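Local atomic coordinates of probable signal peptide protein (PDB entry 2QGU), a protein that binds a phospholipid in an internal pocket and probably carries lipids across the periplasm, as MlaC proteins do. Residues Gln58-Leu63 with Thr108-Leu113; Asp73-Thr78 with Arg84-Ala89; Thr133-Arg138 with Asn159-Tyr164; Asp183-Arg188 with Gly192-Phe197. The protein carries 13 engineered substitutions. All coordinates share one frame; numbering follows the deposited sequence.

Contact 1. Residues Gln58-Leu63 with Thr108-Leu113. With PEF (di-palmitoyl-3-sn-phosphatidylethanolamine), chain B.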
# COMPACT_ATOMS: atom_id res chain seq x y z
N GLN A 58 0.84 4.74 -16.40
CA GLN A 58 0.33 6.04 -15.99
C GLN A 58 -1.07 5.91 -15.40
O GLN A 58 -1.37 6.50 -14.36
CB GLN A 58 0.35 7.05 -17.15
CG GLN A 58 -0.17 8.45 -16.76
CD GLN A 58 0.74 9.17 -15.78
OE1 GLN A 58 1.61 9.94 -16.18
NE2 GLN A 58 0.56 8.90 -14.49
N LYS A 59 -1.91 5.11 -16.05
CA LYS A 59 -3.27 4.87 -15.57
C LYS A 59 -3.32 4.10 -14.25
O LYS A 59 -4.24 4.30 -13.46
CB LYS A 59 -4.12 4.22 -16.66
CG LYS A 59 -4.37 5.16 -17.83
CD LYS A 59 -5.20 4.52 -18.92
CE LYS A 59 -5.52 5.52 -20.02
NZ LYS A 59 -6.34 6.66 -19.52
N VAL A 60 -2.34 3.23 -14.01
CA VAL A 60 -2.26 2.52 -12.73
C VAL A 60 -1.93 3.51 -11.60
O VAL A 60 -2.52 3.46 -10.53
CB VAL A 60 -1.23 1.36 -12.76
CG1 VAL A 60 -1.06 0.76 -11.39
CG2 VAL A 60 -1.67 0.29 -13.73
N PHE A 61 -0.99 4.42 -11.86
CA PHE A 61 -0.70 5.48 -10.89
C PHE A 61 -1.94 6.31 -10.60
O PHE A 61 -2.23 6.62 -9.45
CB PHE A 61 0.45 6.38 -11.38
CG PHE A 61 1.82 5.90 -10.99
CD1 PHE A 61 2.53 6.56 -9.99
CD2 PHE A 61 2.39 4.80 -11.62
CE1 PHE A 61 3.81 6.13 -9.63
CE2 PHE A 61 3.67 4.36 -11.25
CZ PHE A 61 4.38 5.03 -10.25
N GLN A 62 -2.68 6.67 -11.65
CA GLN A 62 -3.90 7.46 -11.49
C GLN A 62 -4.98 6.69 -10.72
O GLN A 62 -5.66 7.27 -9.88
CB GLN A 62 -4.39 7.97 -12.86
CG GLN A 62 -3.42 9.00 -13.47
CD GLN A 62 -3.62 9.22 -14.96
OE1 GLN A 62 -4.23 8.41 -15.65
NE2 GLN A 62 -3.08 10.33 -15.45
N LEU A 63 -5.09 5.39 -10.98
CA LEU A 63 -5.98 4.50 -10.21
C LEU A 63 -5.67 4.54 -8.73
O LEU A 63 -6.57 4.68 -7.89
CB LEU A 63 -5.87 3.05 -10.72
CG LEU A 63 -6.51 1.92 -9.91
CD1 LEU A 63 -8.01 1.85 -10.12
CD2 LEU A 63 -5.88 0.58 -10.26
N THR A 108 5.76 -2.17 -8.33
CA THR A 108 5.85 -3.57 -7.92
C THR A 108 4.53 -4.32 -8.19
O THR A 108 4.55 -5.47 -8.66
CB THR A 108 6.25 -3.69 -6.43
OG1 THR A 108 7.56 -3.12 -6.26
CG2 THR A 108 6.30 -5.15 -5.97
N TYR A 109 3.41 -3.68 -7.90
CA TYR A 109 2.12 -4.35 -7.97
C TYR A 109 1.30 -4.00 -9.20
O TYR A 109 0.18 -4.47 -9.36
CB TYR A 109 1.32 -4.13 -6.68
CG TYR A 109 2.02 -4.74 -5.48
CD1 TYR A 109 2.12 -6.12 -5.35
CD2 TYR A 109 2.60 -3.94 -4.51
CE1 TYR A 109 2.78 -6.69 -4.27
CE2 TYR A 109 3.26 -4.50 -3.42
CZ TYR A 109 3.34 -5.87 -3.31
OH TYR A 109 4.01 -6.42 -2.23
N ALA A 110 1.88 -3.20 -10.10
CA ALA A 110 1.17 -2.76 -11.30
C ALA A 110 0.72 -3.94 -12.17
O ALA A 110 -0.37 -3.91 -12.73
CB ALA A 110 2.02 -1.81 -12.11
N GLY A 111 1.57 -4.96 -12.28
CA GLY A 111 1.23 -6.15 -13.05
C GLY A 111 0.03 -6.89 -12.48
O GLY A 111 -0.89 -7.26 -13.23
N ALA A 112 0.03 -7.10 -11.17
CA ALA A 112 -1.07 -7.79 -10.50
C ALA A 112 -2.38 -7.04 -10.67
O ALA A 112 -3.42 -7.65 -10.90
CB ALA A 112 -0.75 -7.98 -9.02
N LEU A 113 -2.33 -5.71 -10.57
CA LEU A 113 -3.54 -4.91 -10.75
C LEU A 113 -4.05 -4.98 -12.19
O LEU A 113 -5.25 -5.17 -12.41
CB LEU A 113 -3.29 -3.46 -10.33
CG LEU A 113 -3.05 -3.28 -8.83
CD1 LEU A 113 -2.55 -1.88 -8.54
CD2 LEU A 113 -4.33 -3.59 -8.04
C2 PEF B . -1.65 -11.83 -7.70
C1 PEF B . -1.13 -13.16 -8.26
N PEF B . 2.35 -15.36 -12.53
C3 PEF B . -3.13 -11.72 -7.99
C4 PEF B . 1.69 -14.22 -10.47
C5 PEF B . 2.73 -15.11 -11.14
C10 PEF B . -0.39 -10.95 -5.95
C11 PEF B . -0.22 -10.56 -4.49
C12 PEF B . -1.37 -9.64 -4.06
C13 PEF B . -1.19 -8.28 -4.72
C14 PEF B . -2.13 -7.24 -4.12
C15 PEF B . -1.87 -5.88 -4.76
C16 PEF B . -2.55 -4.77 -3.97
C17 PEF B . -2.06 -3.40 -4.41
C18 PEF B . -0.81 -2.98 -3.62
C19 PEF B . -0.89 -1.51 -3.22
C20 PEF B . -0.35 -0.62 -4.34
C21 PEF B . -0.50 0.86 -3.97
C22 PEF B . 0.58 1.27 -2.97
C23 PEF B . 0.60 2.79 -2.78
C24 PEF B . -0.22 3.21 -1.56
C25 PEF B . -0.66 4.66 -1.67
C30 PEF B . -5.00 -10.44 -7.48
C31 PEF B . -5.78 -9.35 -7.05
C32 PEF B . -5.12 -8.16 -6.81
C33 PEF B . -6.12 -7.00 -6.63
C34 PEF B . -6.31 -6.60 -5.16
C35 PEF B . -6.67 -5.11 -5.00
C36 PEF B . -6.46 -4.67 -3.68
C37 PEF B . -6.60 -3.29 -3.53
C38 PEF B . -6.38 -2.91 -2.20
C39 PEF B . -6.37 -1.39 -2.01
C40 PEF B . -5.86 -1.00 -0.61
C41 PEF B . -4.33 -0.86 -0.57
C42 PEF B . -3.86 0.02 0.60
C43 PEF B . -2.37 -0.21 0.90
C44 PEF B . -1.87 0.75 1.99
C45 PEF B . -0.39 0.52 2.30
O4 PEF B . 0.40 -10.51 -6.79
O5 PEF B . -5.60 -11.49 -7.68
O2 PEF B . -1.42 -11.77 -6.28
O3 PEF B . -3.65 -10.40 -7.68
O1P PEF B . -1.98 -15.38 -10.23
O2P PEF B . -0.83 -13.92 -11.99
O3P PEF B . -1.06 -13.08 -9.68
O4P PEF B . 0.51 -14.99 -10.19
P PEF B . -0.94 -14.39 -10.60
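V60 of helix 57-67 faces A110 of helix 91-114 where the two helices cross almost perpendicularly: the axes of the short segments run at 93° and come no closer than 10.3 Å, and the nearest CA atoms are those of V60 and A110, 6.5 Å apart. This is a wide helix-helix crossing in the helical part of the MlaC fold, beside the lipid pocket. The 108-113 helix is kinked, the N atoms of G111 and A112 lacking their bonds to the preceding turn. The contact is purely apolar and small, 148 Å². One methyl does most of the work: V60 CG1, anti to the backbone N (chi1 174°), reaches A110 CB at 4.1 Å and L113 CD1 at 4.2 Å. L63 approaches L113 more loosely and also packs on T45 and I46 of helix 31-47, and L113 also touches I46. The same helix meets the lipid through Y109, A112 and L113. The Y109 ring meets one acyl chain obliquely, with T108 CG2 over the centre of one ring face, and A112 CB sits 3.6 Å from the ester carbonyl oxygen O4 of PEF. L113 divides its two methyls, CD1 meeting V60 while CD2 lies 4.1 Å from PEF C33.

Contact 2. Residues Asp73-Thr78 with Arg84-Ala89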
# COMPACT_ATOMS: atom_id res chain seq x y z
N ASP A 73 -3.46 6.15 4.56
CA ASP A 73 -2.54 7.07 5.22
C ASP A 73 -1.13 6.57 4.95
O ASP A 73 -0.48 5.94 5.81
CB ASP A 73 -2.83 7.16 6.72
CG ASP A 73 -1.94 8.17 7.44
OD1 ASP A 73 -1.08 8.81 6.79
OD2 ASP A 73 -2.12 8.33 8.66
N PHE A 74 -0.65 6.85 3.74
CA PHE A 74 0.66 6.36 3.32
C PHE A 74 1.82 7.08 4.03
O PHE A 74 2.92 6.54 4.10
CB PHE A 74 0.82 6.38 1.80
CG PHE A 74 1.95 5.52 1.32
CD1 PHE A 74 1.86 4.14 1.37
CD2 PHE A 74 3.12 6.10 0.85
CE1 PHE A 74 2.91 3.33 0.95
CE2 PHE A 74 4.18 5.30 0.42
CZ PHE A 74 4.07 3.91 0.47
N LYS A 75 1.56 8.27 4.56
CA LYS A 75 2.56 8.94 5.38
C LYS A 75 2.86 8.07 6.61
O LYS A 75 4.02 7.88 6.97
CB LYS A 75 2.11 10.33 5.78
CG LYS A 75 3.18 11.13 6.50
CD LYS A 75 2.68 12.52 6.81
CE LYS A 75 3.79 13.39 7.36
NZ LYS A 75 3.25 14.73 7.77
N ARG A 76 1.81 7.53 7.23
CA ARG A 76 2.02 6.61 8.36
C ARG A 76 2.79 5.36 7.94
O ARG A 76 3.70 4.94 8.64
CB ARG A 76 0.72 6.23 9.08
CG ARG A 76 1.02 5.32 10.27
CD ARG A 76 -0.10 5.17 11.28
NE ARG A 76 0.36 4.28 12.35
CZ ARG A 76 -0.43 3.63 13.20
NH1 ARG A 76 -1.75 3.76 13.13
NH2 ARG A 76 0.10 2.85 14.12
N THR A 77 2.43 4.77 6.80
CA THR A 77 3.17 3.62 6.29
C THR A 77 4.65 3.93 6.17
O THR A 77 5.50 3.12 6.54
CB THR A 77 2.65 3.18 4.91
OG1 THR A 77 1.21 3.23 4.91
CG2 THR A 77 3.11 1.76 4.58
N THR A 78 4.95 5.12 5.65
CA THR A 78 6.34 5.55 5.46
C THR A 78 7.03 5.79 6.79
O THR A 78 8.18 5.41 6.97
CB THR A 78 6.41 6.80 4.57
OG1 THR A 78 5.79 6.52 3.31
CG2 THR A 78 7.86 7.20 4.31
N ARG A 84 12.99 4.72 13.72
CA ARG A 84 13.64 5.81 14.45
C ARG A 84 14.33 6.84 13.54
O ARG A 84 14.72 7.92 13.99
CB ARG A 84 14.62 5.25 15.50
CG ARG A 84 15.88 4.61 14.94
CD ARG A 84 16.69 3.94 16.05
NE ARG A 84 17.96 3.39 15.58
CZ ARG A 84 18.11 2.17 15.07
NH1 ARG A 84 17.08 1.34 14.95
NH2 ARG A 84 19.32 1.77 14.68
N PHE A 85 14.45 6.51 12.25
CA PHE A 85 15.12 7.39 11.28
C PHE A 85 14.19 8.43 10.66
O PHE A 85 14.66 9.37 10.01
CB PHE A 85 15.82 6.55 10.20
CG PHE A 85 16.75 5.50 10.75
CD1 PHE A 85 17.98 5.86 11.27
CD2 PHE A 85 16.37 4.16 10.77
CE1 PHE A 85 18.84 4.89 11.80
CE2 PHE A 85 17.23 3.18 11.29
CZ PHE A 85 18.47 3.56 11.81
N TRP A 86 12.89 8.28 10.87
CA TRP A 86 11.92 9.24 10.35
C TRP A 86 12.25 10.66 10.82
O TRP A 86 12.31 11.58 10.01
CB TRP A 86 10.49 8.86 10.76
CG TRP A 86 9.47 9.92 10.44
CD1 TRP A 86 8.95 10.84 11.30
CD2 TRP A 86 8.86 10.18 9.17
NE1 TRP A 86 8.05 11.65 10.66
CE2 TRP A 86 7.98 11.27 9.34
CE3 TRP A 86 8.97 9.59 7.90
CZ2 TRP A 86 7.20 11.79 8.30
CZ3 TRP A 86 8.19 10.11 6.86
CH2 TRP A 86 7.32 11.19 7.07
N SER A 87 12.48 10.80 12.13
CA SER A 87 12.83 12.10 12.71
C SER A 87 14.19 12.64 12.24
O SER A 87 14.42 13.85 12.26
CB SER A 87 12.77 12.04 14.24
OG SER A 87 13.71 11.12 14.76
N GLN A 88 15.08 11.73 11.83
CA GLN A 88 16.40 12.09 11.28
C GLN A 88 16.34 12.72 9.88
O GLN A 88 17.26 13.43 9.48
CB GLN A 88 17.32 10.87 11.23
CG GLN A 88 18.09 10.58 12.50
CD GLN A 88 18.97 9.34 12.39
OE1 GLN A 88 19.10 8.57 13.34
NE2 GLN A 88 19.57 9.13 11.22
N ALA A 89 15.27 12.43 9.14
CA ALA A 89 15.12 12.96 7.79
C ALA A 89 14.61 14.39 7.82
O ALA A 89 13.75 14.73 8.64
CB ALA A 89 14.17 12.07 6.99
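W86 presents the six-membered part of its indole to helix 74-82, touching K75 and T78. Both side chains cross the tryptophan at about a right angle. K75 CE comes to the ring edge, near the ring plane, 3.9 Å from W86 CZ2; T78 CG2 approaches W86 CZ3 obliquely at 3.9 Å. The lysine reaches this edge because its chain is fully extended, so that it is the aliphatic portion, CG and CE, that borders the indole. In T78 the methyl is anti to the backbone N and turned to the tryptophan, while OG1 (chi1 -58°) folds back to F74 O at 3.0 Å. The OG1 bond holds the threonine rotation, and T78 N reaches the same carbonyl from the opposite face.

Further out, D73 is the N-cap of the helix: its OD1 accepts from R76 N at 3.2 Å, the N-H lying above the carboxylate plane. W86 itself opens a type I beta turn that ends at A89, and its carbonyl receives a hydrogen bond from Q94 NE2 of helix 91-114. Its side chain also packs on Q79. Between 73-78 and 84-89 the touching atoms are all carbon, while polar bonds lie within the segments or lead elsewhere in the fold. K75, at the exposed margin, can lend its methylenes to the indole while its ammonium group probably remains hydrated.

Contact 3. Residues Thr133-Arg138 with Asn159-Tyr164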
# COMPACT_ATOMS: atom_id res chain seq x y z
N THR A 133 -9.91 1.94 17.58
CA THR A 133 -9.52 2.92 16.56
C THR A 133 -8.33 2.49 15.70
O THR A 133 -7.94 3.20 14.77
CB THR A 133 -9.20 4.28 17.18
OG1 THR A 133 -8.20 4.11 18.19
CG2 THR A 133 -10.46 4.91 17.79
N ASP A 134 -7.75 1.33 16.01
CA ASP A 134 -6.64 0.79 15.23
C ASP A 134 -6.84 -0.71 15.14
O ASP A 134 -6.62 -1.45 16.10
CB ASP A 134 -5.30 1.14 15.88
CG ASP A 134 -4.15 1.12 14.89
OD1 ASP A 134 -4.08 0.18 14.08
OD2 ASP A 134 -3.33 2.06 14.89
N VAL A 135 -7.28 -1.16 13.97
CA VAL A 135 -7.87 -2.49 13.82
C VAL A 135 -7.34 -3.21 12.58
O VAL A 135 -6.65 -2.60 11.75
CB VAL A 135 -9.43 -2.41 13.75
CG1 VAL A 135 -9.99 -1.67 14.97
CG2 VAL A 135 -9.87 -1.72 12.47
N VAL A 136 -7.68 -4.49 12.45
CA VAL A 136 -7.33 -5.27 11.26
C VAL A 136 -8.61 -5.74 10.58
O VAL A 136 -9.54 -6.20 11.24
CB VAL A 136 -6.40 -6.45 11.63
CG1 VAL A 136 -6.24 -7.45 10.47
CG2 VAL A 136 -5.04 -5.93 12.08
N VAL A 137 -8.65 -5.58 9.26
CA VAL A 137 -9.71 -6.12 8.41
C VAL A 137 -9.10 -7.24 7.57
O VAL A 137 -8.08 -7.03 6.91
CB VAL A 137 -10.31 -5.03 7.50
CG1 VAL A 137 -11.28 -5.62 6.47
CG2 VAL A 137 -11.00 -3.94 8.33
N ARG A 138 -9.71 -8.42 7.63
CA ARG A 138 -9.16 -9.59 6.94
C ARG A 138 -10.06 -10.02 5.79
O ARG A 138 -11.28 -9.98 5.89
CB ARG A 138 -8.97 -10.75 7.92
CG ARG A 138 -8.10 -10.40 9.14
CD ARG A 138 -7.69 -11.66 9.91
NE ARG A 138 -6.80 -12.48 9.10
CZ ARG A 138 -6.71 -13.81 9.17
NH1 ARG A 138 -7.48 -14.50 10.00
NH2 ARG A 138 -5.86 -14.44 8.37
N ASN A 159 -10.43 12.62 10.25
CA ASN A 159 -11.06 12.64 8.92
C ASN A 159 -11.41 11.26 8.34
O ASN A 159 -11.43 11.08 7.13
CB ASN A 159 -10.24 13.48 7.93
CG ASN A 159 -8.75 13.47 8.24
OD1 ASN A 159 -8.12 12.41 8.34
ND2 ASN A 159 -8.17 14.66 8.38
N GLY A 160 -11.70 10.31 9.23
CA GLY A 160 -12.22 9.01 8.81
C GLY A 160 -11.25 7.85 8.94
O GLY A 160 -10.10 8.04 9.36
N TRP A 161 -11.73 6.66 8.62
CA TRP A 161 -10.90 5.46 8.61
C TRP A 161 -9.94 5.47 7.42
O TRP A 161 -10.34 5.72 6.28
CB TRP A 161 -11.77 4.21 8.53
CG TRP A 161 -12.46 3.87 9.80
CD1 TRP A 161 -13.76 4.13 10.13
CD2 TRP A 161 -11.89 3.18 10.92
NE1 TRP A 161 -14.03 3.66 11.39
CE2 TRP A 161 -12.90 3.07 11.89
CE3 TRP A 161 -10.62 2.66 11.19
CZ2 TRP A 161 -12.69 2.45 13.12
CZ3 TRP A 161 -10.40 2.04 12.41
CH2 TRP A 161 -11.43 1.94 13.36
N LYS A 162 -8.66 5.20 7.71
CA LYS A 162 -7.62 5.13 6.68
C LYS A 162 -6.81 3.85 6.80
O LYS A 162 -6.37 3.48 7.89
CB LYS A 162 -6.67 6.32 6.78
CG LYS A 162 -7.31 7.71 6.70
CD LYS A 162 -7.91 7.97 5.33
CE LYS A 162 -8.58 9.34 5.25
NZ LYS A 162 -7.60 10.42 4.99
N VAL A 163 -6.59 3.19 5.66
CA VAL A 163 -5.70 2.03 5.60
C VAL A 163 -4.24 2.49 5.63
O VAL A 163 -3.85 3.35 4.84
CB VAL A 163 -5.94 1.22 4.30
CG1 VAL A 163 -4.95 0.05 4.19
CG2 VAL A 163 -7.39 0.71 4.24
N TYR A 164 -3.45 1.92 6.53
CA TYR A 164 -2.03 2.27 6.60
C TYR A 164 -1.07 1.10 6.44
O TYR A 164 0.15 1.28 6.47
CB TYR A 164 -1.73 3.09 7.87
CG TYR A 164 -1.79 2.30 9.16
CD1 TYR A 164 -2.99 2.19 9.88
CD2 TYR A 164 -0.66 1.67 9.67
CE1 TYR A 164 -3.04 1.46 11.07
CE2 TYR A 164 -0.70 0.95 10.85
CZ TYR A 164 -1.89 0.85 11.55
OH TYR A 164 -1.92 0.14 12.72
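The torsions of Y164 and D134 bring phenol and carboxylate together. The tyrosine CG stands between its backbone N and carbonyl carbon (chi1 71°), a crowded position that swings the ring toward strand 134-143, and D134 CG, anti to its own N (chi1 -157°), carries the carboxylate to the phenol. Y164 OH donates at 2.6 Å to D134 OD1, which accepts through its syn lone pair, on the side of the other oxygen. OD1 lies at the edge of the ring, near its plane, and the carboxylate and ring planes stand 87° apart.

The second meeting is apolar. The far end of the W161 indole reaches across to the other strand. V135 CG2 touches W161 CZ3 at 3.8 Å, the side chains crossing at about a right angle, and T133 O lies 3.6 Å from the same CZ3; both approach obliquely.

These are second-neighbour strands of the antiparallel sheet: strand 146-157 runs between them, pairing with V135 through V154 and with K162 through E155. The contact is therefore made over the sheet by side chains, on its two faces. Residue A31 of helix 31-47 touches both V135 and W161. On the Y164 side, R76 forms a salt bridge to D134 OD2 and a cation-pi contact with the tyrosine ring. With OD1 held by the phenol and OD2 by the arginine, the carboxylate is gripped at both oxygens, which would favour its charged form and restrict its rotation.

Contact 4. Residues Asp183-Arg188 with Gly192-Phe197. Engineered in segment 183-188: D183 (natural residue Glu). Engineered in segment 192-197: G192 (natural residue Ser).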
# COMPACT_ATOMS: atom_id res chain seq x y z
N ASP A 183 18.24 -1.73 7.03
CA ASP A 183 19.45 -2.36 6.52
C ASP A 183 20.21 -1.41 5.58
O ASP A 183 21.43 -1.27 5.69
CB ASP A 183 19.11 -3.68 5.83
CG ASP A 183 20.31 -4.33 5.20
OD1 ASP A 183 21.20 -4.78 5.96
OD2 ASP A 183 20.35 -4.39 3.96
N VAL A 184 19.46 -0.77 4.68
CA VAL A 184 20.02 0.20 3.73
C VAL A 184 20.62 1.39 4.48
O VAL A 184 21.76 1.80 4.21
CB VAL A 184 18.95 0.67 2.71
CG1 VAL A 184 19.44 1.88 1.92
CG2 VAL A 184 18.56 -0.48 1.79
N ILE A 185 19.87 1.94 5.43
CA ILE A 185 20.33 3.08 6.22
C ILE A 185 21.62 2.72 6.98
O ILE A 185 22.53 3.55 7.09
CB ILE A 185 19.22 3.58 7.17
CG1 ILE A 185 18.13 4.29 6.35
CG2 ILE A 185 19.78 4.51 8.27
CD1 ILE A 185 16.84 4.55 7.11
N SER A 186 21.70 1.49 7.49
CA SER A 186 22.89 1.01 8.17
C SER A 186 24.10 0.94 7.24
O SER A 186 25.16 1.51 7.53
CB SER A 186 22.64 -0.37 8.78
OG SER A 186 23.80 -0.86 9.42
N LYS A 187 23.93 0.26 6.11
CA LYS A 187 25.02 0.00 5.17
C LYS A 187 25.49 1.26 4.44
O LYS A 187 26.67 1.36 4.06
CB LYS A 187 24.62 -1.08 4.17
CG LYS A 187 24.68 -2.49 4.77
CD LYS A 187 24.06 -3.53 3.85
CE LYS A 187 24.37 -4.94 4.35
NZ LYS A 187 23.82 -5.23 5.70
N ARG A 188 24.58 2.20 4.24
CA ARG A 188 24.88 3.42 3.47
C ARG A 188 25.08 4.66 4.34
O ARG A 188 25.33 5.75 3.83
CB ARG A 188 23.81 3.67 2.40
CG ARG A 188 23.68 2.53 1.41
CD ARG A 188 22.74 2.88 0.28
NE ARG A 188 22.49 1.73 -0.58
CZ ARG A 188 22.23 1.81 -1.88
NH1 ARG A 188 22.17 2.98 -2.49
NH2 ARG A 188 22.02 0.70 -2.59
N GLY A 192 20.17 9.80 3.65
CA GLY A 192 20.57 10.06 2.28
C GLY A 192 20.79 8.77 1.50
O GLY A 192 20.45 8.69 0.31
N GLY A 193 21.34 7.77 2.18
CA GLY A 193 21.53 6.44 1.59
C GLY A 193 20.22 5.79 1.18
O GLY A 193 20.15 5.14 0.13
N LEU A 194 19.19 5.98 1.99
CA LEU A 194 17.87 5.45 1.67
C LEU A 194 17.26 6.12 0.44
O LEU A 194 16.67 5.45 -0.41
CB LEU A 194 16.93 5.55 2.87
CG LEU A 194 15.52 5.00 2.62
CD1 LEU A 194 15.55 3.53 2.21
CD2 LEU A 194 14.63 5.19 3.81
N VAL A 195 17.40 7.44 0.34
CA VAL A 195 16.94 8.17 -0.85
C VAL A 195 17.62 7.62 -2.11
O VAL A 195 16.96 7.35 -3.11
CB VAL A 195 17.18 9.69 -0.71
CG1 VAL A 195 16.81 10.44 -2.00
CG2 VAL A 195 16.40 10.27 0.47
N GLN A 196 18.93 7.44 -2.03
CA GLN A 196 19.71 6.85 -3.12
C GLN A 196 19.19 5.46 -3.50
O GLN A 196 19.02 5.15 -4.68
CB GLN A 196 21.18 6.79 -2.72
CG GLN A 196 22.14 6.27 -3.79
CD GLN A 196 23.55 6.10 -3.27
OE1 GLN A 196 23.79 5.35 -2.32
NE2 GLN A 196 24.50 6.80 -3.88
N PHE A 197 18.96 4.62 -2.48
CA PHE A 197 18.45 3.27 -2.68
C PHE A 197 17.09 3.27 -3.37
O PHE A 197 16.86 2.49 -4.30
CB PHE A 197 18.38 2.55 -1.33
CG PHE A 197 17.67 1.22 -1.36
CD1 PHE A 197 18.32 0.08 -1.83
CD2 PHE A 197 16.37 1.10 -0.88
CE1 PHE A 197 17.67 -1.15 -1.84
CE2 PHE A 197 15.71 -0.13 -0.89
CZ PHE A 197 16.37 -1.26 -1.37
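V184 sets both methyls against F197. With CG1 anti to the backbone N (chi1 168°), that methyl lies 3.5 Å from F197 CB, while CG2 sits over the ring face in a CH-pi contact, 3.5 Å from the centroid of the F197 ring and only 6° off its normal. The phenylalanine CG is itself anti to N, which sends the ring back toward helix 173-188.

R188 comes to the edge of the same ring. Its chain is extended from CG to NE and passes the backbone of G193, with R188 CD 3.4 Å from G193 O. The guanidinium and the ring are nearly perpendicular: R188 NH2 lies at the ring edge, in its plane, and F197 CB stands over the centre of one guanidinium face. NH1 makes a weak, bent bond to Q196 OE1 at 2.9 Å, whereas the stronger partner is E200, which forms a salt bridge with NH2. G193, with no side chain, lets R188 CB come within 3.7 Å of its CA.

At the opposite flank I185 CG1 meets L194 CB at 3.9 Å. Within 183-188, K187 NZ bridges to OD1 of the engineered D183.

The helical segments cross at 115° with axes 8.2 Å apart, in two consecutive helices joined by a short connection, 191-206 turning steeply away from 173-188. L194 also packs on F181 of helix 173-188 and on I97 of helix 91-114, where V195 touches both Q96 and I97.

Overall arrangement
Contacts 1, 3 and 4 are largely buried, contact 2 only partly. Contact 4, though buried, is peripheral, its centre about 21 Å from the chain's. Helix 91-114 is shared by contacts 1, 2 and 4: it supplies half of the first, receives T78 and supports L194. Along the chain, contact 2 nests inside the loop closed by contact 1, but on the opposite side of the centre. Contacts 2 and 3 touch through T77 OG1 and Y164 O at 2.7 Å, contacts 2 and 4 through F85 and I185. Chemistry follows place: contacts 1 and 2 are carbon contacts, contact 3 adds a charged hydrogen bond across the sheet, and contact 4 joins apolar packing to a guanidinium.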